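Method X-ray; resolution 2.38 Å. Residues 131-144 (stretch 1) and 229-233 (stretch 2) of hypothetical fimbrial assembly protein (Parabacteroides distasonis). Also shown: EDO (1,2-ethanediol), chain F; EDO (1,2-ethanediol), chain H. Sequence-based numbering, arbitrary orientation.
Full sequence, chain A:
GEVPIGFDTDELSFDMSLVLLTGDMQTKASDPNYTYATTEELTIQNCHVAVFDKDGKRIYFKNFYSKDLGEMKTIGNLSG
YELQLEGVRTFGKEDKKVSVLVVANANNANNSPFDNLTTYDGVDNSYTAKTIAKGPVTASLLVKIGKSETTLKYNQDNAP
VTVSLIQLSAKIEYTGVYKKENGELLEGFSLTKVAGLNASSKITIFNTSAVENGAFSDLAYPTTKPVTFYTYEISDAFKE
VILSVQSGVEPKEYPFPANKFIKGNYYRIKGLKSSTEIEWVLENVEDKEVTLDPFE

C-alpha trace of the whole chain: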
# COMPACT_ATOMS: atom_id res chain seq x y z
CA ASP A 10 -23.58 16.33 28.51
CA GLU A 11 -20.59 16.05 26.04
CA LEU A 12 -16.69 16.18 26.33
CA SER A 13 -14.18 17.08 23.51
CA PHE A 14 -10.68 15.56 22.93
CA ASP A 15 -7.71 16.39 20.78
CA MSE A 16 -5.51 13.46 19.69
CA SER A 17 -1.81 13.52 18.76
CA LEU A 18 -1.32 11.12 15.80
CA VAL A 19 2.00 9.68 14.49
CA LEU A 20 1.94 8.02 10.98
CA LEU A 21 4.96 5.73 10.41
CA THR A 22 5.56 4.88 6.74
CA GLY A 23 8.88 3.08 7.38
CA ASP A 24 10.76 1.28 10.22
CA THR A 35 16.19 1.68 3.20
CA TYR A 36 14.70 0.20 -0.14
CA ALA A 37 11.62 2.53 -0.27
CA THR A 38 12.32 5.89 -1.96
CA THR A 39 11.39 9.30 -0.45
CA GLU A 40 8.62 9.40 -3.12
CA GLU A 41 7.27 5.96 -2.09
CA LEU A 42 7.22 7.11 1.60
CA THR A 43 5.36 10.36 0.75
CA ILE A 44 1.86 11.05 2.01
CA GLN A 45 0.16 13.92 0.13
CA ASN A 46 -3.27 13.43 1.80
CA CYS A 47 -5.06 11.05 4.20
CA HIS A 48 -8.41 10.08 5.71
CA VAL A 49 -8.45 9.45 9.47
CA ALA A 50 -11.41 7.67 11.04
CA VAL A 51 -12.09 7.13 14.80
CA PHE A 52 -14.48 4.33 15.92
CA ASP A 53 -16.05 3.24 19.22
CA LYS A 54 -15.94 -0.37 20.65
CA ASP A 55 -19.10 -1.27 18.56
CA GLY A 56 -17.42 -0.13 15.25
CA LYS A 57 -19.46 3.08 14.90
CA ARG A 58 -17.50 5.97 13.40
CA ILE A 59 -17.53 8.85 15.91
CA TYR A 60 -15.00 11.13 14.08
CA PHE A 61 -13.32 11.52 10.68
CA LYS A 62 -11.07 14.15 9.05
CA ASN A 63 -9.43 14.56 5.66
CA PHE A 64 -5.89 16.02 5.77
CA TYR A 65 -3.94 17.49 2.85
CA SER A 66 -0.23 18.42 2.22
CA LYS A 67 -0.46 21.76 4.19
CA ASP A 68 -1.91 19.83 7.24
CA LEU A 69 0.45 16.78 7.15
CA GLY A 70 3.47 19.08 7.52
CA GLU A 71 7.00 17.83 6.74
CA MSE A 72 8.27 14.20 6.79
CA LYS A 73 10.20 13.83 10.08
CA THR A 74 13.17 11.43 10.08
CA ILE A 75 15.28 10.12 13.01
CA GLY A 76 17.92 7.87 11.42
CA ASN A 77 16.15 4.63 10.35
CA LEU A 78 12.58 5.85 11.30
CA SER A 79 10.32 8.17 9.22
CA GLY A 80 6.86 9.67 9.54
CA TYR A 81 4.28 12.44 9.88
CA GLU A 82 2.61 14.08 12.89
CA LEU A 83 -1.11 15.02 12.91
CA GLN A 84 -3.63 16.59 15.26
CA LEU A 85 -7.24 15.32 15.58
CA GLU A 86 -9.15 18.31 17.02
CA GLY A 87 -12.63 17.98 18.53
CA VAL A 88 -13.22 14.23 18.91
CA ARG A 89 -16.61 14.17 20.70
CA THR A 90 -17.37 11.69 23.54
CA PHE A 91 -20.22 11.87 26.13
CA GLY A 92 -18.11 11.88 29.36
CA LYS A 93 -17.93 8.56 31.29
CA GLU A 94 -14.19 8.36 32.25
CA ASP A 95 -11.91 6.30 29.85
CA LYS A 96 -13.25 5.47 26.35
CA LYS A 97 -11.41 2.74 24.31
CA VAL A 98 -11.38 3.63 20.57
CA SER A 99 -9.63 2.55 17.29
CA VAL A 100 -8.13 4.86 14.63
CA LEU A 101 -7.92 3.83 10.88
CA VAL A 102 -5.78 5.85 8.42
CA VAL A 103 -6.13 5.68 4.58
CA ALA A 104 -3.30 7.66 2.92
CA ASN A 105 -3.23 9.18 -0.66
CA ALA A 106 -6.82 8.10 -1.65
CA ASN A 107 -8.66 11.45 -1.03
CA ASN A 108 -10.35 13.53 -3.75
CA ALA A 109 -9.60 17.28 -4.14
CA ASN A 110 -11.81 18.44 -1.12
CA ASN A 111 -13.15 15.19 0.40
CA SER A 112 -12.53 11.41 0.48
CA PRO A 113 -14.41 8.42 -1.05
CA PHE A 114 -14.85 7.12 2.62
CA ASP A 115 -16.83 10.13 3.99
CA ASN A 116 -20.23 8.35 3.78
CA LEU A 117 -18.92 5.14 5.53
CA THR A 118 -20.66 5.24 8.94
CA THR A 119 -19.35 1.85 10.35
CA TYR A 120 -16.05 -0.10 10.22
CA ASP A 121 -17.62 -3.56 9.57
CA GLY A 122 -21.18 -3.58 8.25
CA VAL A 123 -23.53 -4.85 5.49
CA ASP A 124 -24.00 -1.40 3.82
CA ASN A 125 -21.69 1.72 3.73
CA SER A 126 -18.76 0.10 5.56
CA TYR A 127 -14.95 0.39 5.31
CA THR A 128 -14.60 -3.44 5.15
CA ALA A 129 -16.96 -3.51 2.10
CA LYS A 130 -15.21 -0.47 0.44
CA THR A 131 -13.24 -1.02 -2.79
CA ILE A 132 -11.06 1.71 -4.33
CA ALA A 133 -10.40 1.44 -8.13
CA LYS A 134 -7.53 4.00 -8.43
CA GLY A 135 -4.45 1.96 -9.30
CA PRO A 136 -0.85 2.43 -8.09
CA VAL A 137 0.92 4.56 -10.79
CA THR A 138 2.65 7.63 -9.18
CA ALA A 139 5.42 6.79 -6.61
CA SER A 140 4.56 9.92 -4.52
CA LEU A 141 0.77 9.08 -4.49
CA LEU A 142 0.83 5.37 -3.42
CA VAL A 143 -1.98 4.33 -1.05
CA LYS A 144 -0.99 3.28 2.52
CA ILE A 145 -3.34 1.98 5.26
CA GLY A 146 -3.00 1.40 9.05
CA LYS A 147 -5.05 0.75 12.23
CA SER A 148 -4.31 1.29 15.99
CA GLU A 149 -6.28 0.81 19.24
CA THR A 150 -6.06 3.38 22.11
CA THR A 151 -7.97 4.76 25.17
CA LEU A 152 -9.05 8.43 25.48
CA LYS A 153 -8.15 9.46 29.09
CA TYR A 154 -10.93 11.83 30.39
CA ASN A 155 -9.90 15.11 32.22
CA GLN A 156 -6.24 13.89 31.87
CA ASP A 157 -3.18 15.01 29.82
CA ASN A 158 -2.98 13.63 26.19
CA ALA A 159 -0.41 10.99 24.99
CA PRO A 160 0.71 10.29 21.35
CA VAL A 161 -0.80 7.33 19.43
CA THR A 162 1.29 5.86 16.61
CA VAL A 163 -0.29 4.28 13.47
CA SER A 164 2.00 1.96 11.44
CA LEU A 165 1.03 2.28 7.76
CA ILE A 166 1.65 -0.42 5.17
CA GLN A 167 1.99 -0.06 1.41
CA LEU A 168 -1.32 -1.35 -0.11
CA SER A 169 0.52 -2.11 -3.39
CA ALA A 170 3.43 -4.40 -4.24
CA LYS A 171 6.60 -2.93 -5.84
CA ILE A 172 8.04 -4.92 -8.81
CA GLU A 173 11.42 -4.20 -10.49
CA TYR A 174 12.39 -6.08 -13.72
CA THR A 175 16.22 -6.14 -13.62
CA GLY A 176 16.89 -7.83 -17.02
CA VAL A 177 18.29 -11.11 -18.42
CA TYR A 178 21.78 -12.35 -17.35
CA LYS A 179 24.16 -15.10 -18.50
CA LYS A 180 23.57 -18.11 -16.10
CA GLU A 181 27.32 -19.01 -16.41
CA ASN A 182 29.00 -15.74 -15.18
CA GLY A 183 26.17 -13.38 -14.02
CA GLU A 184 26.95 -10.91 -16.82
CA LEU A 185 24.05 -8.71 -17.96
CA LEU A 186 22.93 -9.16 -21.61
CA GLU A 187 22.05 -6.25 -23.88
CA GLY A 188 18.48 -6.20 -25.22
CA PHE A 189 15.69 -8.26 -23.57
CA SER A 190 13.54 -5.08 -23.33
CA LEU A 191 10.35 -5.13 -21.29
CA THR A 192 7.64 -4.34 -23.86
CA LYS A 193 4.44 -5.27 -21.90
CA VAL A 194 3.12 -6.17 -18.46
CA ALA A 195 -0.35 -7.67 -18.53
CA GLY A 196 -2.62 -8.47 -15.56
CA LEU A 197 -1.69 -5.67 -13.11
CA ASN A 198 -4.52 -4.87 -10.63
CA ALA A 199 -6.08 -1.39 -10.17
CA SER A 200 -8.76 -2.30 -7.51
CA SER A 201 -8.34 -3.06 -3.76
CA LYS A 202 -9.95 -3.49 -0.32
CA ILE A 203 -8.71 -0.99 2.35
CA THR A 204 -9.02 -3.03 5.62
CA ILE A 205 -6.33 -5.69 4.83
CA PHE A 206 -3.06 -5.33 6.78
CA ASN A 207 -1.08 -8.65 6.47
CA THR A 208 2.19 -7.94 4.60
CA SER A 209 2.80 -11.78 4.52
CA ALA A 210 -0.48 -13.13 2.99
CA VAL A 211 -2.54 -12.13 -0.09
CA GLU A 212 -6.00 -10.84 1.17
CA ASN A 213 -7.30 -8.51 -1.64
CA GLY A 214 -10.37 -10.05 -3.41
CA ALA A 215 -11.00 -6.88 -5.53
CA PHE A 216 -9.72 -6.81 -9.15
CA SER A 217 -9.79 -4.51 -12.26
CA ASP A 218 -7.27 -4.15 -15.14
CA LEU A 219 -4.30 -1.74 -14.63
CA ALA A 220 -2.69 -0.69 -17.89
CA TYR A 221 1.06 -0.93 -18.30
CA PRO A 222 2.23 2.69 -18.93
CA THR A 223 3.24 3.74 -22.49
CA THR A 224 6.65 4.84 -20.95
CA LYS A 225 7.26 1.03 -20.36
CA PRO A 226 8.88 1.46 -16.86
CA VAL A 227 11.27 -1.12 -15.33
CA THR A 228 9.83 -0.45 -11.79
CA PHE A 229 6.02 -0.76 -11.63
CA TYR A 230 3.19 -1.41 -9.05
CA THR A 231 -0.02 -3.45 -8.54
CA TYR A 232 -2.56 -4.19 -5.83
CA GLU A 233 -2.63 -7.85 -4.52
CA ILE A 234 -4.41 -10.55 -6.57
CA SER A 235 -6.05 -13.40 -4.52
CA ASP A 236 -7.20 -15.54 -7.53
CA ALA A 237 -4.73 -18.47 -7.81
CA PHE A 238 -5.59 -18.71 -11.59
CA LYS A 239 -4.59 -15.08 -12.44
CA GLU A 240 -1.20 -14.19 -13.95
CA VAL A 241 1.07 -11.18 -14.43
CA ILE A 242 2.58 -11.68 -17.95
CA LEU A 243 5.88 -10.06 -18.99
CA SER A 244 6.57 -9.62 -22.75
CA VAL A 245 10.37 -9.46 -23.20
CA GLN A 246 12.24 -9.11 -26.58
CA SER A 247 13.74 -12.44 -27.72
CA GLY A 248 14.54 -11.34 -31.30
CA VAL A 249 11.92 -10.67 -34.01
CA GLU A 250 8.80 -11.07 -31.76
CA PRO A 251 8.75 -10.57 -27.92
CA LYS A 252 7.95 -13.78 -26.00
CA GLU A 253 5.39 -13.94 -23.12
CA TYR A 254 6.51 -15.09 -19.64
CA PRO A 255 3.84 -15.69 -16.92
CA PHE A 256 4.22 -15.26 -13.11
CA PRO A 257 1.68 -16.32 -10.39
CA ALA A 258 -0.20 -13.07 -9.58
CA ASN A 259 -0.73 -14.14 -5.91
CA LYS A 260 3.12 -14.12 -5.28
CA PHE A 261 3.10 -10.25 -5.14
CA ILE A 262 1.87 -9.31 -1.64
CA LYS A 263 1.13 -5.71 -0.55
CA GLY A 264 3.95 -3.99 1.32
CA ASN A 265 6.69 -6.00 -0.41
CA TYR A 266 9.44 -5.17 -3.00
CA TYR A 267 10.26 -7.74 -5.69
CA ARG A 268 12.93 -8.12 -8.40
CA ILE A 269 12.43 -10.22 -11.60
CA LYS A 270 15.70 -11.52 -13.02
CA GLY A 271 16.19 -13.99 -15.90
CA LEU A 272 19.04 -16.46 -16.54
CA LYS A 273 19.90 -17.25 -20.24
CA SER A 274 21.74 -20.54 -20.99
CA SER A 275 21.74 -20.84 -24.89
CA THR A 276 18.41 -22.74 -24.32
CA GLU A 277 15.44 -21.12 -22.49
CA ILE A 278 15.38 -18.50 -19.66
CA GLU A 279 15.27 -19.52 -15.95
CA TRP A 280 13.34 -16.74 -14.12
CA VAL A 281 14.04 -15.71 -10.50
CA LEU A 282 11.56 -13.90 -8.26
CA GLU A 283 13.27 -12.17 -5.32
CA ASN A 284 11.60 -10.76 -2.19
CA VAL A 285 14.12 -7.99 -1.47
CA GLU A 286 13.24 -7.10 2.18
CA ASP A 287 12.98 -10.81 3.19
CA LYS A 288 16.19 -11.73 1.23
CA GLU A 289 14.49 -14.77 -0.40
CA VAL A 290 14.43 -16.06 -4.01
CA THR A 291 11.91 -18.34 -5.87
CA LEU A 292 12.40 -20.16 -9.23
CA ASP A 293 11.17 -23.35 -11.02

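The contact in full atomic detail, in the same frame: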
# COMPACT_ATOMS: atom_id res chain seq x y z
N THR A 131 -14.17 -0.72 -1.72
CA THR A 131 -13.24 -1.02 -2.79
C THR A 131 -12.89 0.28 -3.49
O THR A 131 -13.81 1.01 -3.91
CB THR A 131 -13.80 -2.08 -3.77
OG1 THR A 131 -13.99 -3.32 -3.08
CG2 THR A 131 -12.89 -2.32 -4.98
N ILE A 132 -11.57 0.57 -3.59
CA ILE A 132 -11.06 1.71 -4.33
C ILE A 132 -10.53 1.15 -5.66
O ILE A 132 -9.97 0.05 -5.67
CB ILE A 132 -10.00 2.56 -3.55
CG1 ILE A 132 -8.72 1.75 -3.18
CG2 ILE A 132 -10.66 3.25 -2.33
CD1 ILE A 132 -7.65 2.48 -2.44
N ALA A 133 -10.78 1.88 -6.77
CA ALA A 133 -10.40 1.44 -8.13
C ALA A 133 -9.35 2.37 -8.77
O ALA A 133 -9.20 2.38 -10.00
CB ALA A 133 -11.64 1.41 -9.02
N LYS A 134 -8.59 3.12 -7.94
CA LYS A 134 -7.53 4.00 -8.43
C LYS A 134 -6.19 3.31 -8.17
O LYS A 134 -5.69 3.27 -7.03
CB LYS A 134 -7.58 5.43 -7.84
CG LYS A 134 -8.78 6.21 -8.40
CD LYS A 134 -8.84 7.67 -8.01
CE LYS A 134 -10.07 8.33 -8.61
NZ LYS A 134 -10.21 9.75 -8.20
N GLY A 135 -5.67 2.74 -9.26
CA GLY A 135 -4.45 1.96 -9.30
C GLY A 135 -3.15 2.64 -8.93
O GLY A 135 -2.99 3.85 -9.13
N PRO A 136 -2.17 1.86 -8.43
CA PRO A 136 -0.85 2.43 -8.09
C PRO A 136 -0.03 2.79 -9.35
O PRO A 136 0.31 1.92 -10.13
CB PRO A 136 -0.18 1.32 -7.27
CG PRO A 136 -0.86 0.07 -7.68
CD PRO A 136 -2.23 0.41 -8.16
N VAL A 137 0.21 4.09 -9.59
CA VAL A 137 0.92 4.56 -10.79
C VAL A 137 2.06 5.54 -10.43
O VAL A 137 3.17 5.41 -10.93
CB VAL A 137 -0.03 5.24 -11.84
CG1 VAL A 137 0.73 5.50 -13.16
CG2 VAL A 137 -1.28 4.42 -12.11
N THR A 138 1.74 6.57 -9.63
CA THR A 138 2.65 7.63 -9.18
C THR A 138 3.27 7.20 -7.83
O THR A 138 2.54 6.90 -6.88
CB THR A 138 1.87 8.95 -9.09
OG1 THR A 138 1.23 9.20 -10.35
CG2 THR A 138 2.73 10.14 -8.68
N ALA A 139 4.61 7.17 -7.77
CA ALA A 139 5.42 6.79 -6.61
C ALA A 139 5.09 7.64 -5.37
O ALA A 139 5.00 7.11 -4.27
CB ALA A 139 6.90 6.92 -6.94
N SER A 140 4.87 8.95 -5.57
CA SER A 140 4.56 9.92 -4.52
C SER A 140 3.04 9.94 -4.14
O SER A 140 2.66 10.65 -3.21
CB SER A 140 5.00 11.32 -4.97
OG SER A 140 4.47 11.63 -6.24
N LEU A 141 2.19 9.14 -4.82
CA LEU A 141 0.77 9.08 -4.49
C LEU A 141 0.34 7.59 -4.41
O LEU A 141 -0.65 7.18 -4.99
CB LEU A 141 -0.07 9.88 -5.50
CG LEU A 141 -1.53 10.23 -5.09
CD1 LEU A 141 -1.57 11.29 -3.98
CD2 LEU A 141 -2.32 10.74 -6.29
N LEU A 142 1.12 6.79 -3.68
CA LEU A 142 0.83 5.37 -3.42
C LEU A 142 -0.00 5.25 -2.14
O LEU A 142 0.32 5.90 -1.14
CB LEU A 142 2.11 4.53 -3.32
CG LEU A 142 2.94 4.36 -4.60
CD1 LEU A 142 4.32 3.76 -4.29
CD2 LEU A 142 2.17 3.62 -5.70
N VAL A 143 -1.07 4.45 -2.17
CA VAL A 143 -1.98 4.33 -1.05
C VAL A 143 -1.35 3.45 0.04
O VAL A 143 -0.80 2.38 -0.25
CB VAL A 143 -3.39 3.79 -1.49
CG1 VAL A 143 -4.30 3.54 -0.29
CG2 VAL A 143 -4.06 4.76 -2.47
N LYS A 144 -1.44 3.95 1.30
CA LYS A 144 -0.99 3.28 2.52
C LYS A 144 -2.16 3.21 3.50
O LYS A 144 -3.03 4.08 3.49
CB LYS A 144 0.22 3.98 3.17
CG LYS A 144 1.46 4.14 2.28
CD LYS A 144 1.73 5.62 2.03
CE LYS A 144 3.00 5.90 1.24
NZ LYS A 144 2.92 5.45 -0.18
N PHE A 229 7.46 -0.98 -11.52
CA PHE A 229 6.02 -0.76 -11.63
C PHE A 229 5.30 -1.36 -10.38
O PHE A 229 5.95 -2.05 -9.57
CB PHE A 229 5.48 -1.35 -12.96
CG PHE A 229 5.91 -2.76 -13.24
CD1 PHE A 229 7.12 -3.02 -13.89
CD2 PHE A 229 5.10 -3.83 -12.91
CE1 PHE A 229 7.53 -4.33 -14.14
CE2 PHE A 229 5.49 -5.14 -13.17
CZ PHE A 229 6.73 -5.39 -13.76
N TYR A 230 3.99 -1.04 -10.21
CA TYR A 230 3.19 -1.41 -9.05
C TYR A 230 1.87 -2.07 -9.42
O TYR A 230 1.37 -1.90 -10.53
CB TYR A 230 2.85 -0.17 -8.20
CG TYR A 230 4.02 0.75 -7.91
CD1 TYR A 230 4.92 0.47 -6.89
CD2 TYR A 230 4.23 1.89 -8.68
CE1 TYR A 230 6.04 1.26 -6.68
CE2 TYR A 230 5.36 2.69 -8.49
CZ TYR A 230 6.26 2.38 -7.47
OH TYR A 230 7.31 3.21 -7.21
N THR A 231 1.28 -2.77 -8.44
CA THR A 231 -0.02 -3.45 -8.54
C THR A 231 -0.59 -3.70 -7.14
O THR A 231 0.16 -3.88 -6.17
CB THR A 231 0.10 -4.78 -9.32
OG1 THR A 231 -1.18 -5.41 -9.36
CG2 THR A 231 1.11 -5.75 -8.71
N TYR A 232 -1.94 -3.75 -7.05
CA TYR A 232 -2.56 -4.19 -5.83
C TYR A 232 -2.55 -5.71 -5.84
O TYR A 232 -2.48 -6.28 -6.93
CB TYR A 232 -3.97 -3.60 -5.66
CG TYR A 232 -4.09 -2.10 -5.51
CD1 TYR A 232 -3.41 -1.43 -4.50
CD2 TYR A 232 -5.06 -1.39 -6.21
CE1 TYR A 232 -3.55 -0.05 -4.32
CE2 TYR A 232 -5.26 -0.02 -5.99
CZ TYR A 232 -4.49 0.64 -5.05
OH TYR A 232 -4.66 1.99 -4.85
N GLU A 233 -2.53 -6.38 -4.66
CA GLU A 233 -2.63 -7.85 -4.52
C GLU A 233 -3.70 -8.50 -5.40
O GLU A 233 -4.73 -7.87 -5.67
CB GLU A 233 -3.01 -8.24 -3.08
CG GLU A 233 -1.97 -8.00 -2.02
CD GLU A 233 -2.38 -8.49 -0.66
OE1 GLU A 233 -3.59 -8.48 -0.30
OE2 GLU A 233 -1.45 -8.82 0.10
C1 EDO F . 1.59 0.46 -13.30
O1 EDO F . 0.51 1.42 -13.33
C2 EDO F . 2.93 1.18 -13.17
O2 EDO F . 3.28 1.41 -11.81
C1 EDO H . -13.14 5.48 -5.16
O1 EDO H . -14.22 4.52 -5.10
C2 EDO H . -11.95 4.98 -5.98
O2 EDO H . -12.28 4.80 -7.37
O HOH W 1 -1.91 3.16 -4.70

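Two tyrosines two residues apart, Tyr 230 and Tyr 232, carry nearly all of this contact on their side, and a single proline, Pro 136, packs against both. Pro 136 CD sits 3.7 Å from the centroid of the Tyr 232 ring and only 11° off the ring normal, a CH-pi contact that suits the polarised hydrogens next to a proline nitrogen. Pro 136 CB meets Tyr 230 CB at 3.5 Å, and Pro 136 CG lies 3.6 Å from Thr 231 N, so the rigid pyrrolidine spans the backbone between the two tyrosines.

No direct backbone hydrogen bond joins the two stretches; the one direct hydrogen bond comes from a side chain. Tyr 232 OH donates to Lys 134 O at 2.7 Å, the carbonyl lying near the ring plane. Tyr 232 OH also accepts from a water 3.0 Å away, which accepts from Val 143 N at 3.0 Å; one hydroxyl thus ties together two points nine residues apart in sequence.

Tyr 230 is covered in the same way, by Leu 142: Leu 142 CD2 lies 4.1 Å from the Tyr 230 ring centroid, 15° off the normal. Near the backbone of Tyr 230, an ethanediol, probably from the crystallisation liquor, bridges the backbones, its O2 accepting from Tyr 230 N at 3.0 Å and its O1 donating to Pro 136 O at 3.2 Å. The rule: aliphatic carbons over tyrosine faces, a carbonyl for the hydroxyl near the ring plane.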